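Local structure of putative pachytene checkpoint protein 2 (Caenorhabditis elegans, 4XGU) at residues C245-L250 / D291-L296; I251-S256 / T298-S303. The protein is a AAA+ ATPase of the PCH2 subfamily that binds and hydrolyses ATP and probably plays a key role in meiotic chromosome recombination. All coordinates share one frame; numbering follows the deposited sequence.

Contact 1. Residues C245-L250 / D291-L296; sequences CMVFVL and DNVLIL
Phe248 and Leu294 lie side by side on one face of two parallel strands, with ring atom CE2 of Phe248 3.6 Å from CD2 of Leu294. CD1 of Leu296 meets the same ring at its edge, near the ring plane, 3.7 Å from Phe248 CD2. The other face carries aliphatic pairs. Val247 CG2 touches both methyls of Val293, and Val249 CB rests 3.6 Å from Ile295 CG2. CG1 of Ile295 is wedged between its own backbone N and carbonyl carbon (chi1 57°), which leaves CG2 to face Val249.

Between the two layers of side chains runs the parallel ladder. Val247 N donates to Asn292 O, Leu294 N to Val247 O, Val249 N to Leu294 O, and Leu296 N to Val249 O at 2.6 Å. At the start of the pairing, Asn292 ND2 hydrogen-bonds Ala240 O; its bond to Cys245 O is weak, bent and doubtfully short.

Strand 206-212 hydrogen-bonds the far edge of 245-250. Helix 185-199 covers the Phe248 face and helix 275-288 the Val293 and Ile295 side. The strand side chains are buried and apolar, so hydrocarbon packs both faces of these central AAA strands while the ladder satisfies the buried backbone N-H and C=O groups it bonds.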
loop_
_atom_site.group_PDB
_atom_site.type_symbol
_atom_site.label_atom_id
_atom_site.label_comp_id
_atom_site.label_asym_id
_atom_site.label_seq_id
_atom_site.Cartn_x
_atom_site.Cartn_y
_atom_site.Cartn_z
ATOM N N CYS B 245 13.029 -42.574 16.370
ATOM C CA CYS B 245 11.624 -42.193 16.285
ATOM C C CYS B 245 11.407 -41.208 15.147
ATOM O O CYS B 245 12.069 -40.173 15.081
ATOM C CB CYS B 245 11.135 -41.576 17.596
ATOM S SG CYS B 245 9.504 -40.787 17.462
ATOM N N MET B 246 10.478 -41.527 14.253
ATOM C CA MET B 246 10.186 -40.635 13.141
ATOM C C MET B 246 8.942 -39.811 13.433
ATOM O O MET B 246 7.955 -40.321 13.970
ATOM C CB MET B 246 10.029 -41.417 11.830
ATOM C CG MET B 246 8.814 -42.324 11.750
ATOM S SD MET B 246 8.855 -43.398 10.295
ATOM C CE MET B 246 9.272 -42.225 9.006
ATOM N N VAL B 247 9.003 -38.525 13.100
ATOM C CA VAL B 247 7.879 -37.631 13.338
ATOM C C VAL B 247 7.305 -37.129 12.013
ATOM O O VAL B 247 8.033 -36.865 11.054
ATOM C CB VAL B 247 8.283 -36.439 14.252
ATOM C CG1 VAL B 247 9.260 -36.907 15.324
ATOM C CG2 VAL B 247 8.888 -35.302 13.456
ATOM N N PHE B 248 5.982 -37.047 11.956
ATOM C CA PHE B 248 5.292 -36.551 10.775
ATOM C C PHE B 248 4.601 -35.240 11.100
ATOM O O PHE B 248 3.901 -35.135 12.106
ATOM C CB PHE B 248 4.268 -37.567 10.270
ATOM C CG PHE B 248 4.874 -38.783 9.635
ATOM C CD1 PHE B 248 5.216 -39.885 10.402
ATOM C CD2 PHE B 248 5.087 -38.832 8.269
ATOM C CE1 PHE B 248 5.770 -41.012 9.819
ATOM C CE2 PHE B 248 5.640 -39.953 7.679
ATOM C CZ PHE B 248 5.981 -41.046 8.454
ATOM N N VAL B 249 4.792 -34.237 10.253
ATOM C CA VAL B 249 4.116 -32.967 10.461
ATOM C C VAL B 249 3.156 -32.680 9.321
ATOM O O VAL B 249 3.572 -32.470 8.182
ATOM C CB VAL B 249 5.111 -31.809 10.597
ATOM C CG1 VAL B 249 4.369 -30.492 10.742
ATOM C CG2 VAL B 249 6.033 -32.042 11.784
ATOM N N LEU B 250 1.865 -32.686 9.632
ATOM C CA LEU B 250 0.843 -32.369 8.648
ATOM C C LEU B 250 0.365 -30.932 8.826
ATOM O O LEU B 250 0.104 -30.490 9.945
ATOM C CB LEU B 250 -0.335 -33.339 8.760
ATOM C CG LEU B 250 -1.526 -33.043 7.847
ATOM C CD1 LEU B 250 -1.101 -33.095 6.390
ATOM C CD2 LEU B 250 -2.664 -34.012 8.110
ATOM N N ASP B 291 16.967 -36.088 10.027
ATOM C CA ASP B 291 16.807 -37.274 9.199
ATOM C C ASP B 291 15.522 -38.027 9.521
ATOM O O ASP B 291 14.904 -38.626 8.640
ATOM C CB ASP B 291 18.007 -38.207 9.366
ATOM C CG ASP B 291 19.277 -37.639 8.768
ATOM O OD1 ASP B 291 19.183 -36.696 7.954
ATOM O OD2 ASP B 291 20.369 -38.144 9.104
ATOM N N ASN B 292 15.119 -37.994 10.788
ATOM C CA ASN B 292 13.966 -38.762 11.244
ATOM C C ASN B 292 12.670 -37.957 11.239
ATOM O O ASN B 292 11.776 -38.201 12.042
ATOM C CB ASN B 292 14.221 -39.304 12.651
ATOM C CG ASN B 292 14.296 -38.203 13.694
ATOM O OD1 ASN B 292 14.650 -37.065 13.388
ATOM N ND2 ASN B 292 13.958 -38.538 14.934
ATOM N N VAL B 293 12.572 -36.993 10.331
ATOM C CA VAL B 293 11.410 -36.117 10.282
ATOM C C VAL B 293 10.854 -36.037 8.866
ATOM O O VAL B 293 11.602 -36.129 7.899
ATOM C CB VAL B 293 11.764 -34.703 10.783
ATOM C CG1 VAL B 293 10.588 -33.770 10.634
ATOM C CG2 VAL B 293 12.210 -34.754 12.231
ATOM N N LEU B 294 9.540 -35.883 8.745
ATOM C CA LEU B 294 8.907 -35.734 7.444
ATOM C C LEU B 294 7.700 -34.809 7.547
ATOM O O LEU B 294 6.795 -35.049 8.347
ATOM C CB LEU B 294 8.491 -37.099 6.905
ATOM C CG LEU B 294 8.106 -37.152 5.434
ATOM C CD1 LEU B 294 9.259 -36.645 4.594
ATOM C CD2 LEU B 294 7.751 -38.573 5.057
ATOM N N ILE B 295 7.682 -33.750 6.744
ATOM C CA ILE B 295 6.594 -32.780 6.824
ATOM C C ILE B 295 5.716 -32.807 5.573
ATOM O O ILE B 295 6.212 -32.808 4.445
ATOM C CB ILE B 295 7.135 -31.355 7.065
ATOM C CG1 ILE B 295 8.110 -30.945 5.968
ATOM C CG2 ILE B 295 7.859 -31.285 8.398
ATOM C CD1 ILE B 295 8.888 -29.688 6.295
ATOM N N LEU B 296 4.404 -32.848 5.786
ATOM C CA LEU B 296 3.448 -32.951 4.689
ATOM C C LEU B 296 2.492 -31.764 4.685
ATOM O O LEU B 296 1.934 -31.404 5.720
ATOM C CB LEU B 296 2.655 -34.258 4.782
ATOM C CG LEU B 296 3.422 -35.584 4.808
ATOM C CD1 LEU B 296 3.789 -35.993 6.226
ATOM C CD2 LEU B 296 2.608 -36.669 4.132
#

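Contact 2. Residues I251-S256 / T298-S303; sequences IDEVES and TSNLES
Asn300 ND2 meets Glu253 OE2 on its anti side at 3.2 Å, the amide and carboxylate planes 73° apart; the oxygen lies in the amide plane, whereas the nitrogen sits 18° out of the carboxylate plane. Glu253 CG, anti to the carbonyl carbon (chi1 -77°), also lies 3.2 Å from ND2, and the bend at chi2 (-130°) then sets the direction of the carboxylate. The other branch of the amide, OD1, accepts a hydrogen bond from Lys185 NZ of the P-loop, and Asn300 also touches the bound ADP. The Asp252 carboxylate brings OD1 to 3.2 Å from the methyl CG2 of Thr298. The Glu255 side chain crosses that of Leu301 at about a right angle, with OE2 3.2 Å from Leu301 CD2 and OE1 close to Ser299 OG.

Backbone bonds hold the frame: Thr298 N to Ile251 O at 3.1 Å, and a longer one from Val254 N to Thr298 O at 3.3 Å. Between them Glu253 has a left-handed backbone conformation, so the chain turns out of the strand, and Ser256 N bonds back to Glu253 O.

An alanine in place of Glu253 would probably leave Asn300 ND2 without this acceptor and the amide freer to turn beside Lys185.

Four hydrophobic residues followed by Asp252 and Glu253 match the Walker B motif of AAA+ ATPases, and Asn300, just beyond the neighbouring strand, fits the sensor 1 position. One amide thus bridges the probable Walker B glutamate, through its N-H, and the Walker A lysine, through its oxygen, beside the bound ADP.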
loop_
_atom_site.group_PDB
_atom_site.type_symbol
_atom_site.label_atom_id
_atom_site.label_comp_id
_atom_site.label_asym_id
_atom_site.label_seq_id
_atom_site.Cartn_x
_atom_site.Cartn_y
_atom_site.Cartn_z
ATOM N N ILE B 251 0.263 -30.207 7.718
ATOM C CA ILE B 251 -0.200 -28.825 7.743
ATOM C C ILE B 251 -1.355 -28.636 6.758
ATOM O O ILE B 251 -1.179 -28.765 5.548
ATOM C CB ILE B 251 0.945 -27.851 7.411
ATOM C CG1 ILE B 251 2.077 -28.004 8.431
ATOM C CG2 ILE B 251 0.440 -26.418 7.387
ATOM C CD1 ILE B 251 3.380 -27.378 8.003
ATOM N N ASP B 252 -2.536 -28.334 7.288
ATOM C CA ASP B 252 -3.739 -28.205 6.472
ATOM C C ASP B 252 -4.040 -26.751 6.125
ATOM O O ASP B 252 -3.679 -25.846 6.876
ATOM C CB ASP B 252 -4.936 -28.824 7.194
ATOM C CG ASP B 252 -4.713 -30.282 7.547
ATOM O OD1 ASP B 252 -4.203 -31.031 6.687
ATOM O OD2 ASP B 252 -5.042 -30.678 8.686
ATOM N N GLU B 253 -4.714 -26.546 4.992
ATOM C CA GLU B 253 -5.089 -25.213 4.517
ATOM C C GLU B 253 -3.918 -24.240 4.564
ATOM O O GLU B 253 -4.028 -23.159 5.141
ATOM C CB GLU B 253 -6.254 -24.657 5.339
ATOM C CG GLU B 253 -7.608 -25.236 4.976
ATOM C CD GLU B 253 -8.657 -24.160 4.752
ATOM O OE1 GLU B 253 -8.483 -23.037 5.275
ATOM O OE2 GLU B 253 -9.651 -24.435 4.045
ATOM N N VAL B 254 -2.803 -24.636 3.958
ATOM C CA VAL B 254 -1.551 -23.892 4.064
ATOM C C VAL B 254 -1.691 -22.425 3.667
ATOM O O VAL B 254 -1.105 -21.542 4.294
ATOM C CB VAL B 254 -0.451 -24.537 3.198
ATOM C CG1 VAL B 254 0.837 -23.749 3.301
ATOM C CG2 VAL B 254 -0.219 -25.971 3.627
ATOM N N GLU B 255 -2.483 -22.161 2.637
ATOM C CA GLU B 255 -2.612 -20.803 2.134
ATOM C C GLU B 255 -3.545 -19.952 2.990
ATOM O O GLU B 255 -3.597 -18.730 2.833
ATOM C CB GLU B 255 -3.085 -20.825 0.685
ATOM C CG GLU B 255 -2.118 -21.549 -0.233
ATOM C CD GLU B 255 -2.423 -21.322 -1.696
ATOM O OE1 GLU B 255 -2.668 -22.313 -2.418
ATOM O OE2 GLU B 255 -2.416 -20.150 -2.130
ATOM N N SER B 256 -4.273 -20.592 3.901
ATOM C CA SER B 256 -5.041 -19.849 4.890
ATOM C C SER B 256 -4.060 -19.240 5.885
ATOM O O SER B 256 -4.310 -18.178 6.457
ATOM C CB SER B 256 -6.056 -20.745 5.602
ATOM O OG SER B 256 -5.412 -21.657 6.472
ATOM N N THR B 298 -0.832 -29.612 2.627
ATOM C CA THR B 298 -1.942 -29.672 1.689
ATOM C C THR B 298 -2.499 -28.272 1.451
ATOM O O THR B 298 -2.638 -27.487 2.386
ATOM C CB THR B 298 -3.065 -30.610 2.187
ATOM O OG1 THR B 298 -4.232 -30.442 1.372
ATOM C CG2 THR B 298 -3.424 -30.305 3.628
ATOM N N SER B 299 -2.798 -27.956 0.196
ATOM C CA SER B 299 -3.355 -26.651 -0.148
ATOM C C SER B 299 -4.689 -26.799 -0.879
ATOM O O SER B 299 -4.744 -27.336 -1.984
ATOM C CB SER B 299 -2.367 -25.858 -1.005
ATOM O OG SER B 299 -2.856 -24.557 -1.277
ATOM N N ASN B 300 -5.761 -26.321 -0.256
ATOM C CA ASN B 300 -7.100 -26.471 -0.816
ATOM C C ASN B 300 -7.340 -25.552 -2.009
ATOM O O ASN B 300 -8.283 -25.750 -2.776
ATOM C CB ASN B 300 -8.159 -26.217 0.259
ATOM C CG ASN B 300 -8.263 -27.355 1.256
ATOM O OD1 ASN B 300 -7.997 -28.512 0.925
ATOM N ND2 ASN B 300 -8.656 -27.036 2.483
ATOM N N LEU B 301 -6.489 -24.543 -2.160
ATOM C CA LEU B 301 -6.584 -23.630 -3.292
ATOM C C LEU B 301 -5.736 -24.134 -4.453
ATOM O O LEU B 301 -4.653 -24.679 -4.249
ATOM C CB LEU B 301 -6.145 -22.218 -2.890
ATOM C CG LEU B 301 -6.086 -21.152 -3.990
ATOM C CD1 LEU B 301 -7.484 -20.796 -4.479
ATOM C CD2 LEU B 301 -5.340 -19.914 -3.503
ATOM N N GLU B 302 -6.233 -23.948 -5.672
ATOM C CA GLU B 302 -5.495 -24.349 -6.862
ATOM C C GLU B 302 -5.071 -23.126 -7.677
ATOM O O GLU B 302 -5.789 -22.124 -7.723
ATOM C CB GLU B 302 -6.341 -25.297 -7.715
ATOM C CG GLU B 302 -5.549 -26.130 -8.707
ATOM C CD GLU B 302 -6.422 -27.118 -9.458
ATOM O OE1 GLU B 302 -5.900 -28.165 -9.900
ATOM O OE2 GLU B 302 -7.634 -26.848 -9.605
ATOM N N SER B 303 -3.885 -23.216 -8.278
ATOM C CA SER B 303 -3.369 -22.239 -9.245
ATOM C C SER B 303 -2.946 -20.881 -8.670
ATOM O O SER B 303 -2.767 -19.924 -9.422
ATOM C CB SER B 303 -4.397 -22.004 -10.357
ATOM O OG SER B 303 -4.003 -20.926 -11.187
#

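Overall arrangement
Both contacts use the same neighbouring parallel strands, 245-251 and 293-299, and lie within the AAA ATPase region. Contact 1 is the buried interior stretch, where regular ladder bonds and apolar side chains dominate. Contact 2 is partly buried and takes in the last residues of the strands and the turns after them: Leu296 O to Ile251 N, a probable hydrogen bond of 2.9 Å, carries the pairing from one contact into the other. Beyond it carboxylates, hydroxyls and an amide carry most of the contact. This follows the P-loop NTPase plan, in which a hydrophobic sheet core presents polar residues at the C-terminal ends of its strands, here beside bound ADP. Helix 185-199 touches both contacts.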